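Local coordinates for 3-oxoacyl-(Acyl-carrier protein) synthase (Burkholderia xenovorans, PDB 4EFI) that probably catalyses the condensation that lengthens an acyl chain on acyl carrier protein, as a 3-oxoacyl-[acyl-carrier-protein] synthase, at residues R57-A62 / F173-T178; S95-Y100 / V154-S159; L102-F107 / A121-L126. One frame throughout, in Å; residues are numbered along the deposited sequence.

Going from the N terminus, residues 57-62 come first and wait longest for their partner: contact 1 closes only at residues 173-178, around both other contacts, and joins the small sheet of strands 30-32 and 56-58 to strand 176-184. Residues 95-100, the loop leaving strand 90-94, open contact 2, which ties that loop to strand 149-156 at residues 154-159. Inside it lies contact 3, residues 102-107 with 121-126, which sets helix 105-112 on strand 120-124. The three are nested and none cross. All reach one mixed sheet. Contacts 1 and 2 meet where Ser159 OG approaches Asp175 OD2, and contacts 2 and 3 where Asn99 N approaches Thr105 OG1.

Contact 1 of 3, residues R57-A62 / F173-T178; sequences RRWADA and FGDAGT
Three direct hydrogen bonds join Arg58, Trp59 and Ala60 to Phe173 and Asp175. Asp175 N donates to Arg58 O at 2.8 Å, the donor lying almost in line with the carbonyl. Trp59 then turns its ring back toward the second segment: chi1 (-79°) sets CG anti to the carbonyl carbon, and the ring meets Phe173 O edge-on, NE1 reaching it at 3.0 Å with that oxygen in the ring plane. Tryptophan suits the place because its one polar atom sits on the rim of a broad apolar ring. Phe173 O also accepts from a water, 2.8 Å away, which in turn accepts from Arg57 NE at 2.7 Å. Arg58 N donates to a second water at 2.9 Å. Asp175 OD2 receives Ala60 N on its anti lone pair at 2.9 Å, an almost straight bond, and Ser159 OG is its second partner.

With no side chain on Gly174 to intervene, its CA comes within 4.0 Å of Arg57 CB. Arg57 NH1 and NH2 are bonded to Leu171 O, Asn33 OD1 and Val31 O; Arg58 NH1 to Pro27 O and, in a salt bridge, to Glu353. The contact thus docks the two-stranded antiparallel sheet of strands 30-32 and 56-58 onto the approach to strand 176-184, part of a mixed sheet consistent with the thiolase-like fold of this family.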
# COMPACT_ATOMS: atom_id res chain seq x y z
N ARG A 57 -3.07 6.41 -15.04
CA ARG A 57 -2.15 5.93 -14.02
C ARG A 57 -0.77 6.51 -14.30
O ARG A 57 -0.52 7.04 -15.39
CB ARG A 57 -2.11 4.39 -13.95
CG ARG A 57 -1.29 3.69 -15.01
CD ARG A 57 -1.95 3.68 -16.35
NE ARG A 57 -3.09 2.77 -16.45
CZ ARG A 57 -4.20 2.99 -17.14
NH1 ARG A 57 -5.13 2.05 -17.21
NH2 ARG A 57 -4.39 4.13 -17.78
N ARG A 58 0.11 6.47 -13.30
CA ARG A 58 1.48 6.94 -13.48
C ARG A 58 2.45 5.78 -13.58
O ARG A 58 2.36 4.84 -12.79
CB ARG A 58 1.90 7.83 -12.31
CG ARG A 58 0.93 8.96 -12.01
CD ARG A 58 0.74 9.88 -13.20
NE ARG A 58 -0.04 11.08 -12.86
CZ ARG A 58 0.45 12.25 -12.45
NH1 ARG A 58 1.75 12.43 -12.32
NH2 ARG A 58 -0.37 13.25 -12.16
N TRP A 59 3.36 5.82 -14.55
CA TRP A 59 4.36 4.77 -14.73
C TRP A 59 5.77 5.33 -14.61
O TRP A 59 6.13 6.29 -15.28
CB TRP A 59 4.21 4.08 -16.07
CG TRP A 59 3.12 3.05 -16.17
CD1 TRP A 59 2.29 2.61 -15.17
CD2 TRP A 59 2.77 2.33 -17.35
NE1 TRP A 59 1.44 1.65 -15.68
CE2 TRP A 59 1.72 1.46 -17.00
CE3 TRP A 59 3.25 2.33 -18.65
CZ2 TRP A 59 1.13 0.60 -17.93
CZ3 TRP A 59 2.67 1.47 -19.58
CH2 TRP A 59 1.62 0.62 -19.21
N ALA A 60 6.57 4.69 -13.76
CA ALA A 60 7.97 5.03 -13.59
C ALA A 60 8.77 4.76 -14.84
O ALA A 60 8.57 3.74 -15.51
CB ALA A 60 8.54 4.20 -12.44
N ASP A 61 9.71 5.64 -15.16
CA ASP A 61 10.64 5.32 -16.24
C ASP A 61 11.75 4.37 -15.77
O ASP A 61 11.81 4.00 -14.61
CB ASP A 61 11.21 6.60 -16.87
CG ASP A 61 11.92 7.50 -15.88
OD1 ASP A 61 12.47 7.02 -14.86
OD2 ASP A 61 11.95 8.72 -16.12
N ALA A 62 12.62 3.94 -16.68
CA ALA A 62 13.59 2.90 -16.34
C ALA A 62 14.53 3.30 -15.20
O ALA A 62 14.91 2.47 -14.37
CB ALA A 62 14.40 2.48 -17.58
N PHE A 173 -2.41 -1.64 -13.11
CA PHE A 173 -1.40 -1.17 -12.16
C PHE A 173 -0.76 0.16 -12.52
O PHE A 173 -0.41 0.43 -13.68
CB PHE A 173 -0.31 -2.23 -11.96
CG PHE A 173 -0.80 -3.46 -11.26
CD1 PHE A 173 -1.04 -3.44 -9.89
CD2 PHE A 173 -1.04 -4.64 -11.95
CE1 PHE A 173 -1.50 -4.60 -9.24
CE2 PHE A 173 -1.50 -5.77 -11.31
CZ PHE A 173 -1.73 -5.75 -9.97
N GLY A 174 -0.56 0.97 -11.48
CA GLY A 174 0.21 2.19 -11.56
C GLY A 174 1.30 2.16 -10.50
O GLY A 174 1.35 1.24 -9.67
N ASP A 175 2.15 3.18 -10.51
CA ASP A 175 3.31 3.25 -9.63
C ASP A 175 3.22 4.43 -8.66
O ASP A 175 2.73 5.50 -9.02
CB ASP A 175 4.58 3.39 -10.46
CG ASP A 175 4.82 2.21 -11.37
OD1 ASP A 175 4.29 1.12 -11.10
OD2 ASP A 175 5.56 2.37 -12.37
N ALA A 176 3.63 4.20 -7.42
CA ALA A 176 3.74 5.27 -6.43
C ALA A 176 4.71 4.89 -5.32
O ALA A 176 4.92 3.71 -5.05
CB ALA A 176 2.38 5.59 -5.85
N GLY A 177 5.27 5.89 -4.66
CA GLY A 177 6.09 5.69 -3.48
C GLY A 177 5.66 6.66 -2.40
O GLY A 177 5.21 7.76 -2.71
N THR A 178 5.77 6.27 -1.14
CA THR A 178 5.28 7.11 -0.05
C THR A 178 6.22 7.04 1.13
O THR A 178 6.99 6.09 1.31
CB THR A 178 3.88 6.68 0.41
OG1 THR A 178 3.94 5.45 1.14
CG2 THR A 178 2.93 6.54 -0.76
O HOH W 1 -2.10 0.35 -15.88
O HOH W 2 -0.06 5.81 -10.48

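Contact 2 of 3, residues S95-Y100 / V154-S159; sequences SQTPNY and VGDTIS
Gly155 and Ser95 bring their backbones closest, CA to CA 5.4 Å, where strand 149-156 runs beside the chain that has just left its parallel neighbour, strand 90-94. Ser95 is still extended, but by Gln96 the chain has turned, and Ser95 OG accepts from Thr97 N at 3.0 Å to make an ST turn. That turn folds three consecutive residues around the side chain of Asp156.

Asp156 OD1 is the hub. Gln96 N reaches it from the syn side at 2.8 Å, and Thr97 OG1 from the anti side at the same 2.8 Å, each donor somewhat out of the carboxylate plane. Thr97 OG1, held between its backbone N and carbonyl carbon (chi1 51°), is also the acceptor for Thr157 N at 2.9 Å. A threonine hydroxyl suits this spot because it can receive from one side while giving to another. Ser95 OG lies 2.8 Å from Gly155 O, but its proton has another acceptor within reach. The Gln96 chain is extended beyond CG, a long arm bearing an amide N-H for a carboxylate: NE2 donates to Asp156 OD2 at 3.0 Å on the syn side, OD2 lying near the amide plane, though the two planes are 33° apart. Ser302 OG is a further partner of that oxygen. Beside this bond, Ile158 CD1 rests 3.8 Å from Gln96 NE2. A water bridges Thr97 O and Thr157 OG1.

Helix 66-81 packs against this region, with Ala66 touching Ser95 and Thr97 and Leu69 touching Thr157, while Asp156 pairs through its backbone with Ala176 of strand 176-184.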
# COMPACT_ATOMS: atom_id res chain seq x y z
N SER A 95 8.21 -2.98 0.16
CA SER A 95 8.15 -2.94 -1.28
C SER A 95 8.36 -4.33 -1.85
O SER A 95 8.98 -5.19 -1.20
CB SER A 95 9.23 -2.03 -1.83
OG SER A 95 9.16 -1.91 -3.26
N GLN A 96 7.86 -4.56 -3.05
CA GLN A 96 8.14 -5.76 -3.82
C GLN A 96 9.11 -5.49 -4.97
O GLN A 96 9.42 -6.41 -5.73
CB GLN A 96 6.83 -6.32 -4.35
CG GLN A 96 5.87 -6.68 -3.24
CD GLN A 96 4.49 -7.00 -3.71
OE1 GLN A 96 4.00 -8.10 -3.51
NE2 GLN A 96 3.84 -6.03 -4.32
N THR A 97 9.57 -4.24 -5.10
CA THR A 97 10.39 -3.82 -6.23
C THR A 97 11.65 -3.07 -5.78
O THR A 97 11.88 -1.93 -6.15
CB THR A 97 9.55 -3.05 -7.29
OG1 THR A 97 8.79 -2.00 -6.67
CG2 THR A 97 8.59 -4.01 -8.00
N PRO A 98 12.47 -3.73 -4.97
CA PRO A 98 13.69 -3.11 -4.46
C PRO A 98 14.74 -2.83 -5.56
O PRO A 98 14.72 -3.46 -6.61
CB PRO A 98 14.21 -4.16 -3.49
CG PRO A 98 13.75 -5.45 -4.07
CD PRO A 98 12.38 -5.16 -4.59
N ASN A 99 15.69 -1.96 -5.24
CA ASN A 99 16.72 -1.61 -6.21
C ASN A 99 17.58 -2.81 -6.62
O ASN A 99 17.84 -3.03 -7.81
CB ASN A 99 17.67 -0.54 -5.64
CG ASN A 99 17.08 0.85 -5.63
OD1 ASN A 99 15.90 1.04 -5.92
ND2 ASN A 99 17.89 1.83 -5.28
N TYR A 100 18.06 -3.54 -5.61
CA TYR A 100 19.06 -4.60 -5.79
C TYR A 100 18.63 -5.87 -5.07
O TYR A 100 17.86 -5.83 -4.11
CB TYR A 100 20.44 -4.21 -5.19
CG TYR A 100 20.88 -2.82 -5.59
CD1 TYR A 100 21.10 -2.50 -6.91
CD2 TYR A 100 21.00 -1.82 -4.64
CE1 TYR A 100 21.45 -1.22 -7.29
CE2 TYR A 100 21.37 -0.53 -5.01
CZ TYR A 100 21.58 -0.25 -6.34
OH TYR A 100 21.92 1.04 -6.75
N VAL A 154 7.04 3.16 1.88
CA VAL A 154 6.16 2.13 1.38
C VAL A 154 5.86 2.47 -0.08
O VAL A 154 5.27 3.52 -0.37
CB VAL A 154 4.88 2.01 2.21
CG1 VAL A 154 3.98 0.89 1.64
CG2 VAL A 154 5.24 1.78 3.67
N GLY A 155 6.32 1.64 -1.01
CA GLY A 155 6.21 2.00 -2.41
C GLY A 155 6.47 0.84 -3.33
O GLY A 155 7.00 -0.20 -2.93
N ASP A 156 6.10 1.01 -4.59
CA ASP A 156 6.28 -0.06 -5.57
C ASP A 156 6.27 0.54 -6.96
O ASP A 156 5.64 1.59 -7.20
CB ASP A 156 5.15 -1.09 -5.49
CG ASP A 156 5.58 -2.43 -4.92
OD1 ASP A 156 6.76 -2.82 -4.99
OD2 ASP A 156 4.69 -3.12 -4.40
N THR A 157 6.92 -0.15 -7.89
CA THR A 157 6.75 0.14 -9.32
C THR A 157 6.33 -1.17 -9.99
O THR A 157 7.08 -1.78 -10.74
CB THR A 157 8.02 0.70 -9.98
OG1 THR A 157 9.09 -0.24 -9.87
CG2 THR A 157 8.46 2.01 -9.33
N ILE A 158 5.11 -1.61 -9.73
CA ILE A 158 4.63 -2.88 -10.28
C ILE A 158 4.57 -2.82 -11.80
O ILE A 158 4.60 -3.87 -12.46
CB ILE A 158 3.24 -3.29 -9.73
CG1 ILE A 158 3.34 -3.55 -8.23
CG2 ILE A 158 2.66 -4.50 -10.48
CD1 ILE A 158 4.35 -4.59 -7.82
N SER A 159 4.51 -1.63 -12.38
CA SER A 159 4.50 -1.54 -13.84
C SER A 159 5.70 -2.28 -14.46
O SER A 159 5.60 -2.80 -15.59
CB SER A 159 4.49 -0.09 -14.32
OG SER A 159 5.73 0.50 -14.04
O HOH W 3 11.30 -0.16 -8.22

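Contact 3 of 3, residues L102-F107 / A121-L126; sequences LPATAF and ALDINL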
# COMPACT_ATOMS: atom_id res chain seq x y z
N LEU A 102 20.81 -7.29 -3.34
CA LEU A 102 21.52 -6.92 -2.12
C LEU A 102 22.47 -5.80 -2.54
O LEU A 102 22.95 -5.81 -3.67
CB LEU A 102 22.25 -8.11 -1.48
CG LEU A 102 23.40 -8.71 -2.28
CD1 LEU A 102 24.77 -8.11 -1.93
CD2 LEU A 102 23.45 -10.23 -2.08
N PRO A 103 22.70 -4.81 -1.68
CA PRO A 103 22.11 -4.64 -0.37
C PRO A 103 20.66 -4.19 -0.42
O PRO A 103 20.16 -3.77 -1.46
CB PRO A 103 22.93 -3.51 0.23
CG PRO A 103 23.31 -2.65 -0.96
CD PRO A 103 23.51 -3.63 -2.07
N ALA A 104 20.00 -4.25 0.72
CA ALA A 104 18.65 -3.75 0.86
C ALA A 104 18.55 -2.26 0.54
O ALA A 104 19.44 -1.46 0.85
CB ALA A 104 18.16 -4.01 2.27
N THR A 105 17.42 -1.87 -0.02
CA THR A 105 17.19 -0.49 -0.42
C THR A 105 17.07 0.44 0.79
O THR A 105 17.34 1.65 0.70
CB THR A 105 15.98 -0.42 -1.37
OG1 THR A 105 16.28 -1.16 -2.57
CG2 THR A 105 15.64 1.00 -1.79
N ALA A 106 16.70 -0.11 1.95
CA ALA A 106 16.68 0.72 3.16
C ALA A 106 18.04 1.32 3.43
O ALA A 106 18.12 2.42 3.95
CB ALA A 106 16.19 -0.09 4.34
N PHE A 107 19.12 0.63 3.09
CA PHE A 107 20.47 1.18 3.30
C PHE A 107 20.75 2.33 2.34
O PHE A 107 21.37 3.33 2.73
CB PHE A 107 21.54 0.09 3.15
CG PHE A 107 21.48 -0.92 4.23
CD1 PHE A 107 21.97 -0.61 5.50
CD2 PHE A 107 20.92 -2.16 4.02
CE1 PHE A 107 21.87 -1.50 6.52
CE2 PHE A 107 20.83 -3.06 5.05
CZ PHE A 107 21.31 -2.72 6.31
N ALA A 121 17.65 -0.15 9.63
CA ALA A 121 17.35 -0.16 8.20
C ALA A 121 16.84 -1.55 7.81
O ALA A 121 17.60 -2.51 7.76
CB ALA A 121 18.61 0.21 7.42
N LEU A 122 15.55 -1.65 7.53
CA LEU A 122 14.93 -2.96 7.28
C LEU A 122 14.12 -2.93 6.00
O LEU A 122 13.16 -2.14 5.92
CB LEU A 122 14.01 -3.31 8.44
CG LEU A 122 14.73 -3.51 9.78
CD1 LEU A 122 13.71 -3.68 10.91
CD2 LEU A 122 15.66 -4.73 9.73
N ASP A 123 14.44 -3.77 5.02
CA ASP A 123 13.58 -4.01 3.86
C ASP A 123 12.67 -5.18 4.21
O ASP A 123 13.16 -6.28 4.52
CB ASP A 123 14.39 -4.46 2.61
CG ASP A 123 14.94 -3.32 1.73
OD1 ASP A 123 15.09 -2.20 2.23
OD2 ASP A 123 15.30 -3.60 0.55
N ILE A 124 11.36 -5.00 4.05
CA ILE A 124 10.36 -6.05 4.26
C ILE A 124 9.53 -6.25 3.00
O ILE A 124 9.03 -5.28 2.41
CB ILE A 124 9.44 -5.67 5.41
CG1 ILE A 124 10.26 -5.46 6.66
CG2 ILE A 124 8.35 -6.73 5.58
CD1 ILE A 124 9.40 -5.10 7.90
N ASN A 125 9.45 -7.49 2.53
CA ASN A 125 8.70 -7.81 1.31
C ASN A 125 7.24 -8.13 1.57
O ASN A 125 6.88 -9.26 1.89
CB ASN A 125 9.35 -8.97 0.56
CG ASN A 125 8.67 -9.29 -0.77
OD1 ASN A 125 7.72 -8.60 -1.18
ND2 ASN A 125 9.17 -10.29 -1.46
N LEU A 126 6.41 -7.11 1.43
CA LEU A 126 4.96 -7.26 1.50
C LEU A 126 4.36 -6.47 0.37
O LEU A 126 4.94 -5.48 -0.10
CB LEU A 126 4.42 -6.72 2.82
CG LEU A 126 4.72 -7.56 4.05
CD1 LEU A 126 4.42 -6.73 5.29
CD2 LEU A 126 3.92 -8.86 4.03
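Ala104 CB sits against the carboxylate of Asp123, 3.3 Å from its CG, and a methyl is small enough to let the group come in so close. At Thr105 the backbone takes over: its N donates to Asp123 OD2 at 2.8 Å, while Thr105 OG1 accepts from Asn99 N of the preceding loop. The next amide, Ala106 N, reaches OD1 of Asp123 at 2.7 Å. Each carboxylate oxygen is met on its syn side, the donor tilted out of the carboxylate plane; together they grip two successive amides near the N-terminal end of helix 105-112. Aspartate suits this end, where the helix dipole would be expected to steady its negative charge. Strand 120-124, which carries Asp123, is the second strand of a beta-alpha-beta unit, and the helix is the connection that leads to it from parallel strand 90-94.

Ala106 CB points toward the strand, 3.6 Å from Leu122 N and 3.9 Å from Ala121 CB, two small side chains that allow the helix to come near. Phe107 CG stands anti to the carbonyl carbon (chi1 -68°), and its ring has Ala121 CB over one face, 4.1 Å from the centroid and offset toward the rim, in a CH-pi contact.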